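Local coordinates for protein mirolysin (Tannerella forsythia, PDB 6R7V) that probably cleaves peptide bonds as a zinc-dependent metallopeptidase of the pappalysin family, here held in its latent, cysteine-switched zymogen form, at residues E126-K136 / W155-Y166. The protein carries 1 engineered substitution. Residues are numbered along the deposited sequence; the frame is centred on the assembly and turned at random. Where two conformers were deposited one is given.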
loop_
_atom_site.group_PDB
_atom_site.type_symbol
_atom_site.label_atom_id
_atom_site.label_comp_id
_atom_site.label_asym_id
_atom_site.label_seq_id
_atom_site.Cartn_x
_atom_site.Cartn_y
_atom_site.Cartn_z
ATOM N N GLU A 126 4.251 -7.982 22.733
ATOM C CA GLU A 126 3.407 -6.815 23.023
ATOM C C GLU A 126 3.360 -5.827 21.864
ATOM O O GLU A 126 2.293 -5.285 21.560
ATOM C CB GLU A 126 3.898 -6.104 24.278
ATOM C CG GLU A 126 3.397 -6.756 25.555
ATOM C CD GLU A 126 3.333 -5.830 26.754
ATOM O OE1 GLU A 126 2.392 -5.988 27.566
ATOM O OE2 GLU A 126 4.207 -4.941 26.881
ATOM N N THR A 127 4.510 -5.576 21.237
ATOM C CA THR A 127 4.615 -4.622 20.143
ATOM C C THR A 127 5.524 -5.187 19.052
ATOM O O THR A 127 6.617 -5.657 19.393
ATOM C CB THR A 127 5.162 -3.270 20.667
ATOM O OG1 THR A 127 4.403 -2.842 21.798
ATOM C CG2 THR A 127 5.157 -2.172 19.599
ATOM N N PHE A 128 5.104 -5.122 17.768
ATOM C CA PHE A 128 5.918 -5.638 16.677
ATOM C C PHE A 128 6.792 -4.547 16.140
ATOM O O PHE A 128 6.445 -3.364 16.215
ATOM C CB PHE A 128 5.037 -6.232 15.582
ATOM C CG PHE A 128 4.481 -7.560 16.040
ATOM C CD1 PHE A 128 3.272 -7.627 16.720
ATOM C CD2 PHE A 128 5.228 -8.729 15.909
ATOM C CE1 PHE A 128 2.798 -8.847 17.219
ATOM C CE2 PHE A 128 4.751 -9.949 16.389
ATOM C CZ PHE A 128 3.521 -10.011 17.013
ATOM N N SER A 129 7.924 -4.950 15.584
ATOM C CA SER A 129 8.947 -4.058 15.072
ATOM C C SER A 129 9.074 -4.179 13.565
ATOM O O SER A 129 9.196 -5.286 13.035
ATOM C CB SER A 129 10.284 -4.390 15.740
ATOM O OG SER A 129 11.418 -4.032 14.971
ATOM N N MET A 130 9.073 -3.034 12.880
ATOM C CA MET A 130 9.247 -3.044 11.436
ATOM C C MET A 130 10.634 -3.563 11.089
ATOM O O MET A 130 10.767 -4.393 10.181
ATOM C CB MET A 130 9.033 -1.666 10.811
ATOM C CG MET A 130 9.352 -1.683 9.347
ATOM S SD MET A 130 9.520 -0.093 8.566
ATOM C CE MET A 130 11.075 0.473 9.271
ATOM N N GLU A 131 11.657 -3.118 11.843
ATOM C CA GLU A 131 13.073 -3.466 11.724
ATOM C C GLU A 131 13.310 -4.986 11.721
ATOM O O GLU A 131 14.078 -5.482 10.893
ATOM C CB GLU A 131 13.858 -2.807 12.873
ATOM C CG GLU A 131 13.821 -1.281 12.851
ATOM C CD GLU A 131 12.537 -0.569 13.243
ATOM O OE1 GLU A 131 11.723 -1.154 13.996
ATOM O OE2 GLU A 131 12.352 0.588 12.801
ATOM N N MET A 132 12.635 -5.719 12.625
ATOM C CA MET A 132 12.751 -7.171 12.749
ATOM C C MET A 132 11.851 -7.932 11.780
ATOM O O MET A 132 12.139 -9.099 11.482
ATOM C CB MET A 132 12.383 -7.610 14.179
ATOM C CG MET A 132 13.343 -7.125 15.250
ATOM S SD MET A 132 12.808 -7.591 16.925
ATOM C CE MET A 132 12.969 -9.398 16.838
ATOM N N ASP A 133 10.712 -7.318 11.350
ATOM C CA ASP A 133 9.678 -7.992 10.533
ATOM C C ASP A 133 9.136 -9.205 11.307
ATOM O O ASP A 133 8.685 -10.195 10.721
ATOM C CB ASP A 133 10.241 -8.437 9.153
ATOM C CG ASP A 133 9.754 -7.644 7.960
ATOM O OD1 ASP A 133 8.726 -6.936 8.094
ATOM O OD2 ASP A 133 10.385 -7.738 6.901
ATOM N N ASN A 134 9.169 -9.130 12.647
ATOM C CA ASN A 134 8.781 -10.271 13.462
ATOM C C ASN A 134 7.295 -10.665 13.325
ATOM O O ASN A 134 6.954 -11.826 13.595
ATOM C CB ASN A 134 9.169 -10.098 14.944
ATOM C CG ASN A 134 8.810 -8.792 15.646
ATOM O OD1 ASN A 134 8.516 -7.757 15.031
ATOM N ND2 ASN A 134 8.860 -8.811 16.982
ATOM N N VAL A 135 6.419 -9.747 12.858
ATOM C CA VAL A 135 5.001 -10.139 12.720
ATOM C C VAL A 135 4.836 -11.180 11.587
ATOM O O VAL A 135 3.815 -11.870 11.515
ATOM C CB VAL A 135 4.096 -8.882 12.487
ATOM C CG1 VAL A 135 4.218 -8.356 11.051
ATOM C CG2 VAL A 135 2.629 -9.187 12.798
ATOM N N LYS A 136 5.844 -11.276 10.703
ATOM C CA LYS A 136 5.752 -12.121 9.519
ATOM C C LYS A 136 6.341 -13.496 9.734
ATOM O O LYS A 136 6.408 -14.285 8.784
ATOM C CB LYS A 136 6.477 -11.425 8.344
ATOM C CG LYS A 136 5.920 -10.046 8.062
ATOM C CD LYS A 136 6.632 -9.408 6.882
ATOM C CE LYS A 136 6.047 -8.033 6.595
ATOM N NZ LYS A 136 6.913 -7.228 5.682
ATOM N N TRP A 155 -0.739 -8.173 7.324
ATOM C CA TRP A 155 -0.666 -8.482 8.750
ATOM C C TRP A 155 -1.248 -7.321 9.511
ATOM O O TRP A 155 -0.988 -6.162 9.139
ATOM C CB TRP A 155 0.789 -8.719 9.172
ATOM C CG TRP A 155 1.372 -10.002 8.702
ATOM C CD1 TRP A 155 1.473 -11.157 9.423
ATOM C CD2 TRP A 155 2.109 -10.219 7.485
ATOM N NE1 TRP A 155 2.156 -12.114 8.697
ATOM C CE2 TRP A 155 2.528 -11.570 7.486
ATOM C CE3 TRP A 155 2.403 -9.420 6.358
ATOM C CZ2 TRP A 155 3.298 -12.111 6.447
ATOM C CZ3 TRP A 155 3.128 -9.973 5.313
ATOM C CH2 TRP A 155 3.606 -11.289 5.379
ATOM N N VAL A 156 -2.067 -7.604 10.541
ATOM C CA VAL A 156 -2.667 -6.579 11.389
ATOM C C VAL A 156 -2.196 -6.817 12.802
ATOM O O VAL A 156 -2.326 -7.948 13.290
ATOM C CB VAL A 156 -4.199 -6.633 11.287
ATOM C CG1 VAL A 156 -4.845 -5.574 12.181
ATOM C CG2 VAL A 156 -4.653 -6.474 9.828
ATOM N N CYS A 157 -1.529 -5.831 13.418
ATOM C CA CYS A 157 -0.927 -6.046 14.717
ATOM C C CYS A 157 -0.720 -4.718 15.439
ATOM O O CYS A 157 -0.966 -3.645 14.855
ATOM C CB CYS A 157 0.411 -6.762 14.538
ATOM S SG CYS A 157 1.677 -5.745 13.734
ATOM N N ASN A 158 -0.170 -4.798 16.650
ATOM C CA ASN A 158 0.215 -3.592 17.372
ATOM C C ASN A 158 1.614 -3.145 16.927
ATOM O O ASN A 158 2.589 -3.817 17.243
ATOM C CB ASN A 158 0.200 -3.839 18.860
ATOM C CG ASN A 158 0.599 -2.617 19.632
ATOM O OD1 ASN A 158 0.322 -1.489 19.201
ATOM N ND2 ASN A 158 1.261 -2.817 20.781
ATOM N N LEU A 159 1.705 -2.016 16.185
ATOM C CA LEU A 159 2.976 -1.434 15.755
ATOM C C LEU A 159 3.425 -0.316 16.703
ATOM O O LEU A 159 4.458 0.304 16.466
ATOM C CB LEU A 159 2.868 -0.907 14.323
ATOM C CG LEU A 159 2.683 -1.970 13.249
ATOM C CD1 LEU A 159 2.481 -1.317 11.895
ATOM C CD2 LEU A 159 3.894 -2.929 13.212
ATOM N N GLY A 160 2.671 -0.081 17.768
ATOM C CA GLY A 160 3.045 0.884 18.803
ATOM C C GLY A 160 2.347 2.220 18.717
ATOM O O GLY A 160 1.377 2.372 17.977
ATOM N N ASP A 161 2.857 3.211 19.453
ATOM C CA ASP A 161 2.249 4.539 19.544
ATOM C C ASP A 161 2.485 5.406 18.323
ATOM O O ASP A 161 1.749 6.375 18.119
ATOM C CB ASP A 161 2.804 5.285 20.770
ATOM C CG ASP A 161 2.431 4.712 22.129
ATOM O OD1 ASP A 161 2.888 5.270 23.153
ATOM O OD2 ASP A 161 1.679 3.710 22.171
ATOM N N ASP A 162 3.527 5.105 17.546
ATOM C CA ASP A 162 3.911 5.948 16.432
ATOM C C ASP A 162 3.470 5.411 15.054
ATOM O O ASP A 162 2.625 6.037 14.420
ATOM C CB ASP A 162 5.441 6.183 16.475
ATOM C CG ASP A 162 5.957 6.694 17.818
ATOM O OD1 ASP A 162 5.266 7.532 18.442
ATOM O OD2 ASP A 162 7.050 6.256 18.243
ATOM N N LEU A 163 4.010 4.264 14.621
ATOM C CA LEU A 163 3.883 3.674 13.288
ATOM C C LEU A 163 2.459 3.196 12.903
ATOM O O LEU A 163 1.859 2.386 13.606
ATOM C CB LEU A 163 4.872 2.509 13.194
ATOM C CG LEU A 163 5.093 1.869 11.823
ATOM C CD1 LEU A 163 5.655 2.869 10.834
ATOM C CD2 LEU A 163 6.057 0.702 11.940
ATOM N N LEU A 164 1.955 3.662 11.750
ATOM C CA LEU A 164 0.627 3.251 11.268
ATOM C C LEU A 164 0.685 2.017 10.375
ATOM O O LEU A 164 -0.288 1.255 10.319
ATOM C CB LEU A 164 -0.074 4.377 10.476
ATOM C CG LEU A 164 -0.358 5.704 11.204
ATOM C CD1 LEU A 164 -1.136 6.621 10.308
ATOM C CD2 LEU A 164 -1.108 5.507 12.493
ATOM N N GLY A 165 1.768 1.866 9.624
ATOM C CA GLY A 165 1.871 0.745 8.704
ATOM C C GLY A 165 3.155 0.793 7.916
ATOM O O GLY A 165 3.872 1.808 7.941
ATOM N N TYR A 166 3.453 -0.305 7.214
ATOM C CA TYR A 166 4.600 -0.352 6.320
ATOM C C TYR A 166 4.398 -1.438 5.271
ATOM O O TYR A 166 3.642 -2.390 5.478
ATOM C CB TYR A 166 5.925 -0.530 7.069
ATOM C CG TYR A 166 6.150 -1.873 7.724
ATOM C CD1 TYR A 166 6.893 -2.864 7.089
ATOM C CD2 TYR A 166 5.719 -2.113 9.028
ATOM C CE1 TYR A 166 7.151 -4.084 7.711
ATOM C CE2 TYR A 166 5.992 -3.319 9.666
ATOM C CZ TYR A 166 6.732 -4.290 9.012
ATOM O OH TYR A 166 6.988 -5.492 9.627
HETATM O O HOH W 1 6.900 -0.680 15.858
HETATM O O HOH W 2 6.874 -6.773 12.325
HETATM O O HOH W 3 5.470 -5.066 4.839
#
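Y166 meets the loop 126-136 with both a face and its hydroxyl. In the conformer given, M130 CG sits 3.4 Å from the centroid of the Y166 ring, almost on the ring normal, as a CH-pi contact. At the ring edge Y166 OH donates to D133 OD1 (2.7 Å), nearly along the C-O axis of the carboxylate. D133 OD1 also takes K136 NZ (3.0 Å), from above the carboxylate plane, a salt bridge that ties the lysine end beside the tyrosine, where T179 O is a further acceptor. K136, extended beyond CG, runs across the six-membered ring of W155, with K136 CG 3.6 Å from its centroid, while W155 NE1 bonds to N143 O. V135 turns CG1 onto W155 CB, while its CG2, anti to the backbone N, meets C157 SG and lies over a face of the F128 ring. Toward the other end, F128 N donates to N158 O in a nearly straight bond (2.9 Å). N158 ND2 donates to E126 O (2.8 Å), which lies close to its amide plane, and G160 N donates to N158 OD1, an Asx turn. A water bridges S129 O, V135 N and Y166 OH. The arrangement packs an irregular connection onto parallel strand 152-157 and onto strand 165-167, which pairs antiparallel with strand 182-185, as in metzincin catalytic domains; the Y166 side chain comes to about 7 Å from the zinc ion.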